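Local coordinates for uncharacterized protein (Desulfotomaculum acetoxidans, PDB 3U4Y) that is of unknown function but folds as a seven-bladed beta-propeller of the lactonase family, at residues Ile133-Asn138 with Ile181-Gly187; Gly139-Ile143 with Arg155-Asp159. Numbering follows the deposited sequence.

Interaction 1: residues Ile133-Asn138 with Ile181-Gly187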
ATOM      1  N   ILE A 133      -6.482  -0.929  -2.027  1.00 40.81           N
ATOM      2  CA  ILE A 133      -6.672  -2.377  -2.076  1.00 39.57           C
ATOM      3  C   ILE A 133      -5.823  -3.054  -1.010  1.00 40.16           C
ATOM      4  O   ILE A 133      -4.770  -2.545  -0.589  1.00 47.88           O
ATOM      5  CB  ILE A 133      -6.400  -2.986  -3.486  1.00 24.90           C
ATOM      6  CG1 ILE A 133      -6.898  -4.421  -3.571  1.00 17.44           C
ATOM      7  CG2 ILE A 133      -4.939  -2.978  -3.825  1.00 32.69           C
ATOM      8  CD1 ILE A 133      -6.700  -5.029  -4.928  1.00 13.24           C
ATOM      9  N   ALA A 134      -6.319  -4.194  -0.555  1.00 32.08           N
ATOM     10  CA  ALA A 134      -5.618  -4.996   0.420  1.00 32.41           C
ATOM     11  C   ALA A 134      -6.009  -6.457   0.233  1.00 26.04           C
ATOM     12  O   ALA A 134      -7.191  -6.793   0.112  1.00 13.93           O
ATOM     13  CB  ALA A 134      -5.942  -4.526   1.823  1.00 32.90           C
ATOM     14  N   ILE A 135      -5.002  -7.321   0.192  1.00 22.00           N
ATOM     15  CA  ILE A 135      -5.235  -8.757   0.112  1.00 31.09           C
ATOM     16  C   ILE A 135      -4.842  -9.438   1.422  1.00 34.01           C
ATOM     17  O   ILE A 135      -3.745  -9.206   1.943  1.00 45.33           O
ATOM     18  CB  ILE A 135      -4.464  -9.372  -1.077  1.00 27.53           C
ATOM     19  CG1 ILE A 135      -4.808  -8.605  -2.357  1.00 27.39           C
ATOM     20  CG2 ILE A 135      -4.767 -10.853  -1.222  1.00 14.43           C
ATOM     21  CD1 ILE A 135      -3.985  -8.982  -3.559  1.00 28.20           C
ATOM     22  N   SER A 136      -5.730 -10.266   1.968  1.00 19.57           N
ATOM     23  CA  SER A 136      -5.391 -10.961   3.207  1.00 38.46           C
ATOM     24  C   SER A 136      -4.223 -11.952   3.059  1.00 41.95           C
ATOM     25  O   SER A 136      -4.179 -12.771   2.118  1.00 34.87           O
ATOM     26  CB  SER A 136      -6.606 -11.668   3.797  1.00 44.99           C
ATOM     27  OG  SER A 136      -7.070 -12.671   2.917  1.00 58.71           O
ATOM     28  N   PRO A 137      -3.275 -11.881   4.005  1.00 37.44           N
ATOM     29  CA  PRO A 137      -2.132 -12.791   4.043  1.00 28.96           C
ATOM     30  C   PRO A 137      -2.514 -14.232   4.436  1.00 29.46           C
ATOM     31  O   PRO A 137      -1.705 -15.111   4.256  1.00 28.82           O
ATOM     32  CB  PRO A 137      -1.212 -12.143   5.085  1.00 30.65           C
ATOM     33  CG  PRO A 137      -1.714 -10.691   5.247  1.00 18.84           C
ATOM     34  CD  PRO A 137      -3.185 -10.841   5.047  1.00 30.65           C
ATOM     35  N   ASN A 138      -3.717 -14.478   4.947  1.00 39.80           N
ATOM     36  CA  ASN A 138      -4.158 -15.849   5.238  1.00 35.45           C
ATOM     37  C   ASN A 138      -3.782 -16.825   4.150  1.00 35.05           C
ATOM     38  O   ASN A 138      -3.210 -17.869   4.420  1.00 48.78           O
ATOM     39  CB  ASN A 138      -5.685 -15.962   5.375  1.00 36.99           C
ATOM     40  CG  ASN A 138      -6.242 -15.158   6.522  1.00 64.31           C
ATOM     41  OD1 ASN A 138      -7.459 -14.991   6.638  1.00 79.06           O
ATOM     42  ND2 ASN A 138      -5.363 -14.647   7.376  1.00 70.18           N
ATOM     43  N   ILE A 181      -6.579   0.765   3.307  1.00 23.23           N
ATOM     44  CA  ILE A 181      -6.825  -0.395   4.165  1.00 19.71           C
ATOM     45  C   ILE A 181      -5.526  -1.134   4.339  1.00 27.17           C
ATOM     46  O   ILE A 181      -4.683  -1.117   3.451  1.00 41.71           O
ATOM     47  CB  ILE A 181      -7.764  -1.429   3.529  1.00 17.51           C
ATOM     48  CG1 ILE A 181      -8.959  -0.796   2.873  1.00 22.28           C
ATOM     49  CG2 ILE A 181      -8.284  -2.373   4.544  1.00 12.04           C
ATOM     50  CD1 ILE A 181      -9.634  -1.779   1.978  1.00 26.37           C
ATOM     51  N   THR A 182      -5.382  -1.811   5.471  1.00 31.15           N
ATOM     52  CA  THR A 182      -4.186  -2.584   5.792  1.00 30.01           C
ATOM     53  C   THR A 182      -4.597  -3.726   6.714  1.00 35.27           C
ATOM     54  O   THR A 182      -5.336  -3.511   7.671  1.00 32.88           O
ATOM     55  CB  THR A 182      -3.128  -1.723   6.508  1.00 23.78           C
ATOM     56  OG1 THR A 182      -2.544  -0.788   5.591  1.00 34.59           O
ATOM     57  CG2 THR A 182      -2.046  -2.589   7.035  1.00 23.06           C
ATOM     58  N   PHE A 183      -4.149  -4.944   6.415  1.00 36.08           N
ATOM     59  CA  PHE A 183      -4.465  -6.090   7.265  1.00 24.87           C
ATOM     60  C   PHE A 183      -3.451  -6.216   8.384  1.00 31.51           C
ATOM     61  O   PHE A 183      -2.395  -5.589   8.365  1.00 46.10           O
ATOM     62  CB  PHE A 183      -4.426  -7.385   6.465  1.00 16.12           C
ATOM     63  CG  PHE A 183      -5.697  -7.706   5.743  1.00 25.22           C
ATOM     64  CD1 PHE A 183      -6.733  -8.355   6.388  1.00 28.79           C
ATOM     65  CD2 PHE A 183      -5.848  -7.398   4.407  1.00 27.73           C
ATOM     66  CE1 PHE A 183      -7.909  -8.673   5.716  1.00 19.69           C
ATOM     67  CE2 PHE A 183      -7.016  -7.712   3.741  1.00 20.96           C
ATOM     68  CZ  PHE A 183      -8.048  -8.354   4.403  1.00 14.94           C
ATOM     69  N   THR A 184      -3.770  -7.042   9.364  1.00 32.71           N
ATOM     70  CA  THR A 184      -2.767  -7.473  10.313  1.00 35.80           C
ATOM     71  C   THR A 184      -2.047  -8.647   9.674  1.00 27.89           C
ATOM     72  O   THR A 184      -2.636  -9.373   8.878  1.00 34.85           O
ATOM     73  CB  THR A 184      -3.403  -7.908  11.633  1.00 39.18           C
ATOM     74  OG1 THR A 184      -4.500  -8.798  11.366  1.00 41.99           O
ATOM     75  CG2 THR A 184      -3.902  -6.693  12.390  1.00 29.38           C
ATOM     76  N   PRO A 185      -0.772  -8.845  10.022  1.00 15.47           N
ATOM     77  CA  PRO A 185       0.036  -9.881   9.393  1.00 14.05           C
ATOM     78  C   PRO A 185      -0.632 -11.250   9.381  1.00 21.79           C
ATOM     79  O   PRO A 185      -0.245 -12.093   8.574  1.00 22.63           O
ATOM     80  CB  PRO A 185       1.272  -9.897  10.256  1.00 14.40           C
ATOM     81  CG  PRO A 185       1.377  -8.545  10.791  1.00 13.64           C
ATOM     82  CD  PRO A 185      -0.014  -8.115  11.045  1.00 17.73           C
ATOM     83  N   ASP A 186      -1.623 -11.457  10.249  1.00 22.40           N
ATOM     84  CA  ASP A 186      -2.317 -12.749  10.381  1.00 21.29           C
ATOM     85  C   ASP A 186      -3.677 -12.789   9.695  1.00 26.36           C
ATOM     86  O   ASP A 186      -4.321 -13.839   9.668  1.00 32.57           O
ATOM     87  CB  ASP A 186      -2.460 -13.162  11.850  1.00 34.13           C
ATOM     88  CG  ASP A 186      -2.924 -12.019  12.756  1.00 56.96           C
ATOM     89  OD1 ASP A 186      -2.057 -11.275  13.282  1.00 60.36           O
ATOM     90  OD2 ASP A 186      -4.153 -11.876  12.959  1.00 61.89           O
ATOM     91  N   GLY A 187      -4.106 -11.647   9.154  1.00 22.60           N
ATOM     92  CA  GLY A 187      -5.329 -11.548   8.375  1.00 24.15           C
ATOM     93  C   GLY A 187      -6.635 -11.582   9.152  1.00 32.13           C
ATOM     94  O   GLY A 187      -7.711 -11.822   8.581  1.00 30.24           O
TER
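F183, A134 and P137 are the residues most covered by this contact, which joins the innermost strands of two successive propeller blades. The strand ends 133-135 and 181-183 run nearly parallel, 12° apart, with their axes 6.2 Å apart at the closest, a spacing filled by side chains. The F183 ring reaches across to the other blade. S136 lies over one of its faces, with S136 CB 3.9 Å from the ring centroid in a CH-pi contact, while A134 O approaches the ring edge, 3.7 Å from F183 CE2. The small side chain of A134 points into the gap between the blades, where A134 CB meets F183 CD2 at 3.9 Å and I181 CB at 4.0 Å. Beyond the strand, P137 CD packs against F183 CB at 3.9 Å, and P137 CB rests 3.6 Å from the carbonyl P185 O of the type I turn 184-187. This turn, closed by G187 N bonding to T184 O at 2.7 Å, ends in G187 with positive phi; a CB there would clash with N138 ND2. With no CB in the way, N138 ND2 comes within 3.3 Å of G187 CA and gives a weak hydrogen bond to D186 O (2.6 Å, 115°). On the other side of strand 130-135, I133 and I135 pack on V99 of the preceding blade. Adjacent blades are thus held here mainly by apolar and aromatic packing, with one weak polar link at the turns.

Interaction 2: residues Gly139-Ile143 with Arg155-Asp159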
ATOM      1  N   GLY A 139      -4.135 -16.489   2.919  1.00 21.35           N
ATOM      2  CA  GLY A 139      -4.241 -17.479   1.876  1.00 17.14           C
ATOM      3  C   GLY A 139      -5.700 -17.823   1.629  1.00 45.76           C
ATOM      4  O   GLY A 139      -6.018 -18.674   0.798  1.00 61.02           O
ATOM      5  N   ASN A 140      -6.599 -17.166   2.352  1.00 46.42           N
ATOM      6  CA  ASN A 140      -8.019 -17.390   2.137  1.00 38.58           C
ATOM      7  C   ASN A 140      -8.488 -16.569   0.962  1.00 40.87           C
ATOM      8  O   ASN A 140      -9.611 -16.744   0.493  1.00 49.67           O
ATOM      9  CB  ASN A 140      -8.838 -17.045   3.376  1.00 47.13           C
ATOM     10  CG  ASN A 140      -8.797 -15.573   3.706  1.00 59.56           C
ATOM     11  OD1 ASN A 140      -8.234 -14.778   2.957  1.00 64.35           O
ATOM     12  ND2 ASN A 140      -9.400 -15.198   4.829  1.00 65.98           N
ATOM     13  N   GLY A 141      -7.626 -15.661   0.501  1.00 36.73           N
ATOM     14  CA  GLY A 141      -7.866 -14.918  -0.731  1.00 37.01           C
ATOM     15  C   GLY A 141      -8.938 -13.837  -0.700  1.00 31.97           C
ATOM     16  O   GLY A 141      -9.533 -13.493  -1.722  1.00 20.50           O
ATOM     17  N   LEU A 142      -9.185 -13.300   0.485  1.00 37.17           N
ATOM     18  CA  LEU A 142     -10.112 -12.205   0.648  1.00 31.32           C
ATOM     19  C   LEU A 142      -9.477 -10.881   0.249  1.00 39.51           C
ATOM     20  O   LEU A 142      -8.317 -10.613   0.569  1.00 40.90           O
ATOM     21  CB  LEU A 142     -10.544 -12.122   2.095  1.00 21.98           C
ATOM     22  CG  LEU A 142     -11.185 -10.790   2.463  1.00 28.12           C
ATOM     23  CD1 LEU A 142     -12.595 -10.731   1.873  1.00 10.78           C
ATOM     24  CD2 LEU A 142     -11.165 -10.614   3.975  1.00  9.68           C
ATOM     25  N   ILE A 143     -10.270 -10.057  -0.429  1.00 36.69           N
ATOM     26  CA  ILE A 143      -9.868  -8.734  -0.877  1.00 30.92           C
ATOM     27  C   ILE A 143     -10.882  -7.682  -0.434  1.00 31.47           C
ATOM     28  O   ILE A 143     -12.091  -7.861  -0.545  1.00 34.47           O
ATOM     29  CB  ILE A 143      -9.852  -8.668  -2.399  1.00 32.69           C
ATOM     30  CG1 ILE A 143      -8.794  -9.600  -2.969  1.00 35.21           C
ATOM     31  CG2 ILE A 143      -9.613  -7.241  -2.861  1.00 34.00           C
ATOM     32  CD1 ILE A 143      -9.029  -9.924  -4.422  1.00 36.97           C
ATOM     33  N   ARG A 155     -16.129  -6.102  -0.197  1.00 27.94           N
ATOM     34  CA  ARG A 155     -15.354  -7.337  -0.141  1.00 31.13           C
ATOM     35  C   ARG A 155     -15.296  -8.109  -1.449  1.00 35.99           C
ATOM     36  O   ARG A 155     -16.323  -8.514  -1.987  1.00 37.48           O
ATOM     37  CB  ARG A 155     -15.924  -8.253   0.934  1.00 36.96           C
ATOM     38  CG  ARG A 155     -15.742  -9.697   0.592  1.00 36.87           C
ATOM     39  CD  ARG A 155     -16.280 -10.651   1.623  1.00 33.71           C
ATOM     40  NE  ARG A 155     -15.800 -11.978   1.261  1.00 44.59           N
ATOM     41  CZ  ARG A 155     -16.503 -13.098   1.353  1.00 33.84           C
ATOM     42  NH1 ARG A 155     -17.738 -13.088   1.822  1.00 19.24           N
ATOM     43  NH2 ARG A 155     -15.951 -14.233   0.973  1.00 37.53           N
ATOM     44  N   PHE A 156     -14.083  -8.351  -1.937  1.00 43.96           N
ATOM     45  CA  PHE A 156     -13.899  -9.136  -3.157  1.00 36.53           C
ATOM     46  C   PHE A 156     -13.177 -10.458  -2.950  1.00 27.31           C
ATOM     47  O   PHE A 156     -12.720 -10.774  -1.854  1.00 28.22           O
ATOM     48  CB  PHE A 156     -13.157  -8.318  -4.197  1.00 30.35           C
ATOM     49  CG  PHE A 156     -13.938  -7.154  -4.705  1.00 34.18           C
ATOM     50  CD1 PHE A 156     -14.538  -7.200  -5.956  1.00 39.94           C
ATOM     51  CD2 PHE A 156     -14.082  -6.013  -3.932  1.00 35.19           C
ATOM     52  CE1 PHE A 156     -15.261  -6.126  -6.436  1.00 35.94           C
ATOM     53  CE2 PHE A 156     -14.807  -4.932  -4.401  1.00 37.87           C
ATOM     54  CZ  PHE A 156     -15.399  -4.991  -5.658  1.00 37.39           C
ATOM     55  N   LYS A 157     -13.076 -11.224  -4.030  1.00 25.40           N
ATOM     56  CA  LYS A 157     -12.446 -12.537  -3.994  1.00 32.77           C
ATOM     57  C   LYS A 157     -11.435 -12.734  -5.117  1.00 41.38           C
ATOM     58  O   LYS A 157     -11.632 -12.260  -6.235  1.00 50.99           O
ATOM     59  CB  LYS A 157     -13.510 -13.616  -4.108  1.00 31.60           C
ATOM     60  CG  LYS A 157     -13.493 -14.593  -2.969  1.00 35.34           C
ATOM     61  CD  LYS A 157     -12.188 -15.320  -2.927  1.00 40.24           C
ATOM     62  CE  LYS A 157     -12.407 -16.776  -2.588  1.00 47.94           C
ATOM     63  NZ  LYS A 157     -11.124 -17.510  -2.694  1.00 51.61           N
ATOM     64  N   ILE A 158     -10.350 -13.434  -4.812  1.00 33.28           N
ATOM     65  CA  ILE A 158      -9.462 -13.954  -5.847  1.00 27.62           C
ATOM     66  C   ILE A 158      -9.179 -15.408  -5.568  1.00 33.51           C
ATOM     67  O   ILE A 158      -8.802 -15.762  -4.451  1.00 38.16           O
ATOM     68  CB  ILE A 158      -8.121 -13.202  -5.927  1.00 28.79           C
ATOM     69  CG1 ILE A 158      -7.251 -13.794  -7.039  1.00 37.61           C
ATOM     70  CG2 ILE A 158      -7.381 -13.225  -4.593  1.00 18.04           C
ATOM     71  CD1 ILE A 158      -6.010 -12.968  -7.365  1.00 37.06           C
ATOM     72  N   ASP A 159      -9.366 -16.258  -6.570  1.00 40.07           N
ATOM     73  CA  ASP A 159      -9.113 -17.681  -6.380  1.00 43.50           C
ATOM     74  C   ASP A 159      -7.679 -18.096  -6.728  1.00 47.25           C
ATOM     75  O   ASP A 159      -6.798 -17.246  -6.949  1.00 38.76           O
ATOM     76  CB  ASP A 159     -10.137 -18.533  -7.128  1.00 52.45           C
ATOM     77  CG  ASP A 159     -10.047 -18.377  -8.629  1.00 73.80           C
ATOM     78  OD1 ASP A 159      -8.948 -18.069  -9.142  1.00 74.40           O
ATOM     79  OD2 ASP A 159     -11.086 -18.572  -9.296  1.00 84.24           O
TER
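Two tight turn residues lead into an antiparallel pairing within a single propeller blade. G139, at phi 102°, has a backbone in which a CB would press on the preceding carbonyl. N140 then folds back on its own chain: N140 OD1 accepts from L142 N at 3.0 Å, forming an Asx turn, and is also hydrogen-bonded by S136 OG. At G141 the two segments come together. I158 N donates to G141 O (3.2 Å, 167°), and a CB on G141 would run into I158 O, so the positive-phi glycine allows the close approach. The aliphatic part of K157 passes the same carbonyl, with K157 CD 3.4 Å from G141 O. L142 stands opposite K157 in a non-hydrogen-bonded pair, and L142 CD1 reaches R155 NE at 3.5 Å; the guanidinium of R155 is held by Q169 and a salt bridge to E209. I143 completes the pairing with F156 through two hydrogen bonds, I143 N to F156 O at 2.9 Å and the very short F156 N to I143 O at 2.5 Å. On the face that carries I143 and F156, I143 CB meets F156 CB at 3.8 Å and I143 CD1 meets I158 CG2 at 3.7 Å. In the blade, strand 142-147 lies between the innermost strand 130-135 and strand 152-158, which pairs in turn with the outermost strand 164-172, while I158 packs on F97 and V99 of the preceding blade.

How the interactions relate
Followed from the N terminus, the chain enters this blade through its innermost strand 130-135 and, after the connection 136-141, runs back as strand 142-147. Interaction 2 closes a short loop of 11 residues, the hairpin within this four-stranded blade. Interaction 1 closes a longer loop of 42 residues, in which the chain finishes the blade with strand 164-172 and begins the next with strand 178-183. Interaction 2 is therefore nested inside interaction 1. Their centres lie 10 Å apart and they touch: S136 N and L142 O, 3.0 Å apart, probably form a hydrogen bond, and F183 CZ packs 3.9 Å from L142 CD2. Interaction 2 pairs the two middle strands; interaction 1 packs the innermost strand against that of the next blade.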